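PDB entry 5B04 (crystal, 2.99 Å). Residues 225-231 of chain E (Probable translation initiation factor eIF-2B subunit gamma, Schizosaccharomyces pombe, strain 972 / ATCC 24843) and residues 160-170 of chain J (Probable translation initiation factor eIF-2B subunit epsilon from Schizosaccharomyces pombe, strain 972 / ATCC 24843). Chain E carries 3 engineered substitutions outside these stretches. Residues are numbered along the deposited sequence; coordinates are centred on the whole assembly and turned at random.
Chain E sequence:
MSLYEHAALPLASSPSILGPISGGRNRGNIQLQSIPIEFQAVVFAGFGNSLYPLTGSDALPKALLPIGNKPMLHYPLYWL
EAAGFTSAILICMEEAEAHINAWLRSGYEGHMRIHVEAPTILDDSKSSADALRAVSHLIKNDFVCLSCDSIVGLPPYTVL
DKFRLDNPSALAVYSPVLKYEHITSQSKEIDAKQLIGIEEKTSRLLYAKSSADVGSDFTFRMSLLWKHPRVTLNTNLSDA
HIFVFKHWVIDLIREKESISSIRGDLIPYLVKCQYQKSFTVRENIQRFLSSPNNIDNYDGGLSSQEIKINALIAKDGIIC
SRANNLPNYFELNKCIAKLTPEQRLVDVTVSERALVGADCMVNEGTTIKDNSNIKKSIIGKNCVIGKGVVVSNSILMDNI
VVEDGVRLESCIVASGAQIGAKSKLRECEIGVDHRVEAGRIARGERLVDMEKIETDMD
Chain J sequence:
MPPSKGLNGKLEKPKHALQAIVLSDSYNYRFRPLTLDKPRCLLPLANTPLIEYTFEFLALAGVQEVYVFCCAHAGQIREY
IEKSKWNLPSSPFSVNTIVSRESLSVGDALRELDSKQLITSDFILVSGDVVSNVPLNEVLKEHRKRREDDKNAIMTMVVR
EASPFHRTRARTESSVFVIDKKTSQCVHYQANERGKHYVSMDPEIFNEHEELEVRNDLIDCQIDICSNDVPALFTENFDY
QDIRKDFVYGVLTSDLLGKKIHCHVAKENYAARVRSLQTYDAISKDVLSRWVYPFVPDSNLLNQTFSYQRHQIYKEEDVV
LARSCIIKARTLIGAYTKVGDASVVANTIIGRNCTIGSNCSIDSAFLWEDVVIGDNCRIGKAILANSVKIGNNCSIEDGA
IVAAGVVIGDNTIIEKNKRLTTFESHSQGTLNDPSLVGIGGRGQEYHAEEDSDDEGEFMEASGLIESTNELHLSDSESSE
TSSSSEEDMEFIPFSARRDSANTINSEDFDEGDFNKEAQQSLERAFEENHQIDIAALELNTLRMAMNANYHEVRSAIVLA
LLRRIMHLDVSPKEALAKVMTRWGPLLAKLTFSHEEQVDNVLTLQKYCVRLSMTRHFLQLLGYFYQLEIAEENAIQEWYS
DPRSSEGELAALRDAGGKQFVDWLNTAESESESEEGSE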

# COMPACT_ATOMS: atom_id res chain seq x y z
N LEU E 225 -18.74 14.46 -53.67
CA LEU E 225 -19.49 14.03 -52.49
C LEU E 225 -19.22 12.59 -52.06
O LEU E 225 -19.76 12.13 -51.06
CB LEU E 225 -20.99 14.21 -52.71
CG LEU E 225 -21.66 15.32 -51.89
CD1 LEU E 225 -21.29 16.70 -52.40
CD2 LEU E 225 -23.17 15.13 -51.87
N TRP E 226 -18.38 11.88 -52.81
CA TRP E 226 -17.88 10.58 -52.35
C TRP E 226 -16.77 10.84 -51.35
O TRP E 226 -16.69 10.20 -50.31
CB TRP E 226 -17.40 9.73 -53.52
CG TRP E 226 -18.53 9.20 -54.33
CD1 TRP E 226 -18.83 9.51 -55.63
CD2 TRP E 226 -19.54 8.29 -53.90
NE1 TRP E 226 -19.96 8.84 -56.03
CE2 TRP E 226 -20.41 8.08 -54.98
CE3 TRP E 226 -19.79 7.62 -52.69
CZ2 TRP E 226 -21.52 7.24 -54.90
CZ3 TRP E 226 -20.88 6.78 -52.61
CH2 TRP E 226 -21.73 6.60 -53.71
N LYS E 227 -15.92 11.80 -51.69
CA LYS E 227 -15.06 12.45 -50.72
C LYS E 227 -16.03 13.36 -49.97
O LYS E 227 -17.11 13.61 -50.48
CB LYS E 227 -13.92 13.25 -51.38
CG LYS E 227 -12.80 12.46 -52.07
CD LYS E 227 -13.22 11.11 -52.65
CE LYS E 227 -12.12 10.47 -53.47
NZ LYS E 227 -12.46 9.06 -53.82
N HIS E 228 -15.68 13.84 -48.79
CA HIS E 228 -16.52 14.82 -48.09
C HIS E 228 -18.03 14.50 -48.13
O HIS E 228 -18.79 15.27 -48.72
CB HIS E 228 -16.31 16.21 -48.68
CG HIS E 228 -14.87 16.62 -48.77
ND1 HIS E 228 -14.09 16.84 -47.66
CD2 HIS E 228 -14.08 16.86 -49.84
CE1 HIS E 228 -12.88 17.19 -48.03
NE2 HIS E 228 -12.84 17.22 -49.35
N PRO E 229 -18.45 13.38 -47.53
CA PRO E 229 -19.85 12.95 -47.66
C PRO E 229 -20.86 13.93 -47.07
O PRO E 229 -22.05 13.85 -47.38
CB PRO E 229 -19.89 11.63 -46.89
CG PRO E 229 -18.75 11.71 -45.94
CD PRO E 229 -17.68 12.49 -46.65
N ARG E 230 -20.39 14.84 -46.22
CA ARG E 230 -21.27 15.80 -45.56
C ARG E 230 -20.87 17.24 -45.86
O ARG E 230 -19.75 17.65 -45.58
CB ARG E 230 -21.26 15.55 -44.05
CG ARG E 230 -21.56 14.12 -43.66
CD ARG E 230 -21.61 13.97 -42.15
NE ARG E 230 -22.52 14.94 -41.55
CZ ARG E 230 -22.77 15.02 -40.25
NH1 ARG E 230 -22.19 14.18 -39.40
NH2 ARG E 230 -23.61 15.94 -39.79
N VAL E 231 -21.80 17.99 -46.43
CA VAL E 231 -21.57 19.40 -46.75
C VAL E 231 -22.68 20.28 -46.20
O VAL E 231 -23.86 20.00 -46.40
CB VAL E 231 -21.46 19.63 -48.28
CG1 VAL E 231 -21.00 21.05 -48.56
CG2 VAL E 231 -20.53 18.62 -48.91
N ARG J 160 -29.91 5.52 -41.20
CA ARG J 160 -28.82 5.25 -40.28
C ARG J 160 -27.57 5.87 -40.78
O ARG J 160 -27.26 5.77 -41.94
CB ARG J 160 -28.61 3.76 -40.17
CG ARG J 160 -27.46 3.35 -39.27
CD ARG J 160 -27.61 3.97 -37.90
NE ARG J 160 -26.86 3.27 -36.87
CZ ARG J 160 -25.66 3.62 -36.46
NH1 ARG J 160 -25.05 4.65 -37.01
NH2 ARG J 160 -25.07 2.95 -35.52
N GLU J 161 -26.83 6.51 -39.88
CA GLU J 161 -25.61 7.20 -40.22
C GLU J 161 -24.57 6.20 -40.54
O GLU J 161 -24.56 5.15 -39.99
CB GLU J 161 -25.14 8.02 -39.06
CG GLU J 161 -24.36 9.22 -39.50
CD GLU J 161 -24.20 10.23 -38.42
OE1 GLU J 161 -23.80 9.83 -37.32
OE2 GLU J 161 -24.46 11.40 -38.66
N ALA J 162 -23.67 6.55 -41.42
CA ALA J 162 -22.71 5.60 -41.91
C ALA J 162 -21.58 6.31 -42.60
O ALA J 162 -21.33 7.46 -42.35
CB ALA J 162 -23.38 4.64 -42.85
N SER J 163 -20.88 5.58 -43.44
CA SER J 163 -19.86 6.14 -44.26
C SER J 163 -20.29 5.84 -45.66
O SER J 163 -21.05 4.91 -45.85
CB SER J 163 -18.54 5.46 -44.00
OG SER J 163 -18.62 4.12 -44.41
N PRO J 164 -19.78 6.67 -46.66
CA PRO J 164 -20.33 6.38 -47.99
C PRO J 164 -20.05 5.00 -48.51
O PRO J 164 -20.93 4.44 -49.13
CB PRO J 164 -19.68 7.42 -48.89
CG PRO J 164 -18.43 7.77 -48.23
CD PRO J 164 -18.88 7.91 -46.84
N PHE J 165 -18.87 4.45 -48.30
CA PHE J 165 -18.53 3.19 -48.93
C PHE J 165 -18.84 2.06 -48.01
O PHE J 165 -18.44 0.94 -48.20
CB PHE J 165 -17.06 3.19 -49.28
CG PHE J 165 -16.72 4.20 -50.30
CD1 PHE J 165 -17.16 4.06 -51.59
CD2 PHE J 165 -15.98 5.30 -49.97
CE1 PHE J 165 -16.86 4.99 -52.54
CE2 PHE J 165 -15.67 6.24 -50.91
CZ PHE J 165 -16.12 6.09 -52.20
N HIS J 166 -19.56 2.39 -46.98
CA HIS J 166 -19.86 1.45 -45.91
C HIS J 166 -20.39 0.14 -46.48
O HIS J 166 -21.16 0.14 -47.44
CB HIS J 166 -20.86 2.05 -44.92
CG HIS J 166 -20.95 1.31 -43.62
ND1 HIS J 166 -21.50 0.05 -43.52
CD2 HIS J 166 -20.57 1.65 -42.37
CE1 HIS J 166 -21.45 -0.35 -42.27
NE2 HIS J 166 -20.89 0.60 -41.55
N ARG J 167 -19.97 -0.97 -45.88
CA ARG J 167 -20.31 -2.30 -46.39
C ARG J 167 -21.81 -2.58 -46.37
O ARG J 167 -22.34 -3.20 -47.29
CB ARG J 167 -19.58 -3.37 -45.57
CG ARG J 167 -19.83 -4.79 -46.04
CD ARG J 167 -19.01 -5.79 -45.23
NE ARG J 167 -19.23 -7.16 -45.68
CZ ARG J 167 -18.51 -8.20 -45.28
NH1 ARG J 167 -17.52 -8.03 -44.40
NH2 ARG J 167 -18.77 -9.41 -45.74
N THR J 168 -22.49 -2.10 -45.34
CA THR J 168 -23.93 -2.33 -45.20
C THR J 168 -24.72 -1.32 -46.04
O THR J 168 -25.94 -1.40 -46.13
CB THR J 168 -24.37 -2.23 -43.72
OG1 THR J 168 -23.33 -2.74 -42.88
CG2 THR J 168 -25.64 -3.03 -43.49
N ARG J 169 -24.00 -0.38 -46.65
CA ARG J 169 -24.63 0.61 -47.52
C ARG J 169 -24.54 0.16 -48.98
O ARG J 169 -23.54 0.39 -49.66
CB ARG J 169 -23.96 1.97 -47.34
CG ARG J 169 -24.50 3.08 -48.24
CD ARG J 169 -23.83 4.40 -47.92
NE ARG J 169 -23.71 5.27 -49.09
CZ ARG J 169 -24.44 6.35 -49.30
NH1 ARG J 169 -25.36 6.72 -48.42
NH2 ARG J 169 -24.26 7.08 -50.40
N ALA J 170 -25.60 -0.49 -49.46
CA ALA J 170 -25.64 -0.99 -50.83
C ALA J 170 -26.33 -0.13 -51.88
O ALA J 170 -26.62 1.04 -51.64
CB ALA J 170 -26.38 -2.31 -50.89

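Contact between eIF-2B gamma (chain E) and epsilon (chain J), made by a loop of chain E running into a strand at R230(E) and by two successive type I turns of chain J, S163(J) to H166(J) and H166(J) to R169(J), and E161(J) just before them. No hydrogen bond crosses between the stretches; apolar packing and one long salt bridge join them. The backbones come nearest at W226(E) and P164(J), whose CA atoms lie 6.5 Å apart. The turns are closed by H166(J) N to S163(J) O (3.1 Å) and R169(J) N to H166(J) O (3.0 Å). H166(J), at chi1 t, places ND1 to accept a hydrogen bond from T168(J) N (3.0 Å), bracing the second turn.

W226(E) is the centre of the contact. Its CA-to-CB bond points sideways, but chi1 m with chi2 of 114° carries the indole to chain J. P164(J), its CA-to-CB bond toward chain E, packs against both W226(E) and P229(E): its CG sits 3.6 Å from W226(E) O, its CB meets the edge of the indole at W226(E) CE3 (3.8 Å), and its CD rests 3.9 Å from P229(E) CB. The compact apolar proline rings bury apolar surface by van der Waals contact. F165(J), also sideways and m, brings its ring alongside: the planes are 22° from parallel, yet slid apart, centroids of the W226(E) six-membered ring and the F165(J) ring 5.4 Å apart, so overlap is slight and W226(E) CE3 to F165(J) CE1 (3.9 Å) is the closest approach. The CA-to-CB bond of R169(J) points toward chain E, and the chain continues extended through chi1 and chi2 (both t); the edge of its guanidinium reaches the indole, NH2 lying 4.0 Å from W226(E) CZ3.

R230(E) starts sideways; its m, t, p course brings NH1 within 3.7 Å of E161(J) OE2, reached by a glutamate with chi1 and chi2 both t. The oxygen lies well out of the guanidinium plane, so this salt bridge is charge attraction alone; R230(E) NE and NH2 hydrogen-bond elsewhere in the structure.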